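Local coordinates for protein glycosyl hydrolase BlGH5_18 (Bifidobacterium longum subsp. infantis, PDB 7LQX) that probably acts as a family GH5 (subfamily 18) glycoside hydrolase in the breakdown of N-glycans by a gut bifidobacterium, at residues A[277-281]-A[282-286]. Residues are numbered along the deposited sequence; the frame is centred on the assembly and turned at random.
Sequences VGAPQ and NVLEA
P280 O is the acceptor of two backbone bonds that fold this loop back on itself. L284 N donates over 2.9 Å to P280 O and lies in the carbonyl plane, with a C=O...donor angle of 149°. V283 N reaches the same P280 O at 3.2 Å but stands 43° above that plane, so the two donors meet the oxygen in different ways. A CA-H...O contact adds to the turn, Q281 CA lying 3.2 Å from L284 O.

Water lies near two more points of the loop: one molecule is within hydrogen-bonding reach of both Q281 O (3.2 Å) and E285 OE2, though it has more acceptors near it than protons to give.

Apolar contacts gather on the proline side. L284 CD1 sits 4.0 Å from A279 CB and equally close to P280 CD, while V283 CG2 meets P280 CG. A polar atom also touches the ring: the amide oxygen N282 OD1 lies 3.3 Å from P280 CB, brought back over the turn because N282 CG stands between its own backbone N and carbonyl carbon. Farther out, A279 and L284 both rest on F292 of helix 289-300.

Q281 runs the other way, its CG anti to the carbonyl carbon (chi1 -71°) and its chain extended beyond, which lays the amide beside A286: Q281 NE2 is 3.7 Å from A286 CB. Cutting this side chain back to an alanine would remove the amide and is likely to leave A286 CB without the group now lying beside it.

The i+3 and i+4 bonds onto one carbonyl, with Q281, N282 and V283 all in roughly right-handed helical conformation, define a beta turn nested in an alpha turn. It lies in the loop joining the seventh strand, 272-277, to helix 289-300 of the (beta/alpha)8 barrel; in GH5 enzymes that strand's C-terminal end typically carries the catalytic nucleophile.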
loop_
_atom_site.group_PDB
_atom_site.type_symbol
_atom_site.label_atom_id
_atom_site.label_comp_id
_atom_site.label_asym_id
_atom_site.label_seq_id
_atom_site.Cartn_x
_atom_site.Cartn_y
_atom_site.Cartn_z
ATOM N N VAL A 277 -24.864 -4.113 -8.538
ATOM C CA VAL A 277 -26.041 -4.035 -7.685
ATOM C C VAL A 277 -25.918 -5.178 -6.695
ATOM O O VAL A 277 -25.636 -6.314 -7.087
ATOM C CB VAL A 277 -27.346 -4.097 -8.499
ATOM C CG1 VAL A 277 -27.324 -5.286 -9.419
ATOM C CG2 VAL A 277 -28.554 -4.128 -7.568
ATOM N N GLY A 278 -26.078 -4.877 -5.414
ATOM C CA GLY A 278 -26.022 -5.876 -4.366
ATOM C C GLY A 278 -27.135 -5.667 -3.363
ATOM O O GLY A 278 -27.889 -4.698 -3.442
ATOM N N ALA A 279 -27.229 -6.594 -2.408
ATOM C CA ALA A 279 -28.309 -6.618 -1.422
ATOM C C ALA A 279 -27.691 -6.458 -0.039
ATOM O O ALA A 279 -27.499 -7.448 0.682
ATOM C CB ALA A 279 -29.101 -7.920 -1.520
ATOM N N PRO A 280 -27.375 -5.231 0.372
ATOM C CA PRO A 280 -26.503 -5.048 1.546
ATOM C C PRO A 280 -27.228 -5.263 2.870
ATOM O O PRO A 280 -28.223 -4.600 3.176
ATOM C CB PRO A 280 -26.019 -3.598 1.405
ATOM C CG PRO A 280 -27.120 -2.934 0.652
ATOM C CD PRO A 280 -27.632 -3.957 -0.323
ATOM N N GLN A 281 -26.668 -6.145 3.696
ATOM C CA GLN A 281 -27.320 -6.531 4.945
ATOM C C GLN A 281 -27.041 -5.583 6.097
ATOM O O GLN A 281 -27.471 -5.874 7.216
ATOM C CB GLN A 281 -26.991 -7.985 5.300
ATOM C CG GLN A 281 -27.700 -8.937 4.342
ATOM C CD GLN A 281 -27.228 -10.366 4.419
ATOM O OE1 GLN A 281 -27.107 -11.041 3.398
ATOM N NE2 GLN A 281 -26.964 -10.839 5.624
ATOM N N ASN A 282 -26.360 -4.459 5.877
ATOM C CA ASN A 282 -26.385 -3.395 6.875
ATOM C C ASN A 282 -27.732 -2.685 6.898
ATOM O O ASN A 282 -28.058 -2.032 7.894
ATOM C CB ASN A 282 -25.233 -2.404 6.683
ATOM C CG ASN A 282 -25.172 -1.800 5.289
ATOM O OD1 ASN A 282 -25.900 -2.193 4.380
ATOM N ND2 ASN A 282 -24.279 -0.835 5.117
ATOM N N VAL A 283 -28.528 -2.832 5.840
ATOM C CA VAL A 283 -29.860 -2.236 5.788
ATOM C C VAL A 283 -30.960 -3.234 5.454
ATOM O O VAL A 283 -32.125 -2.997 5.826
ATOM C CB VAL A 283 -29.911 -1.025 4.827
ATOM C CG1 VAL A 283 -29.015 0.101 5.357
ATOM C CG2 VAL A 283 -29.518 -1.421 3.418
ATOM N N LEU A 284 -30.662 -4.347 4.783
ATOM C CA LEU A 284 -31.642 -5.376 4.471
ATOM C C LEU A 284 -31.440 -6.599 5.359
ATOM O O LEU A 284 -30.338 -6.865 5.838
ATOM C CB LEU A 284 -31.501 -5.832 3.018
ATOM C CG LEU A 284 -31.481 -4.728 1.971
ATOM C CD1 LEU A 284 -31.267 -5.353 0.576
ATOM C CD2 LEU A 284 -32.717 -3.839 2.001
ATOM N N GLU A 285 -32.511 -7.357 5.558
ATOM C CA GLU A 285 -32.411 -8.629 6.254
ATOM C C GLU A 285 -32.024 -9.727 5.273
ATOM O O GLU A 285 -32.423 -9.712 4.109
ATOM C CB GLU A 285 -33.750 -8.987 6.901
ATOM C CG GLU A 285 -34.234 -7.959 7.909
ATOM C CD GLU A 285 -33.202 -7.669 8.976
ATOM O OE1 GLU A 285 -32.752 -8.629 9.635
ATOM O OE2 GLU A 285 -32.826 -6.488 9.141
ATOM N N ALA A 286 -31.256 -10.702 5.760
ATOM C CA ALA A 286 -30.833 -11.800 4.901
ATOM C C ALA A 286 -32.018 -12.460 4.208
ATOM O O ALA A 286 -31.955 -12.785 3.017
ATOM C CB ALA A 286 -30.078 -12.840 5.731
HETATM O O HOH W 1 -30.186 -4.901 8.555
#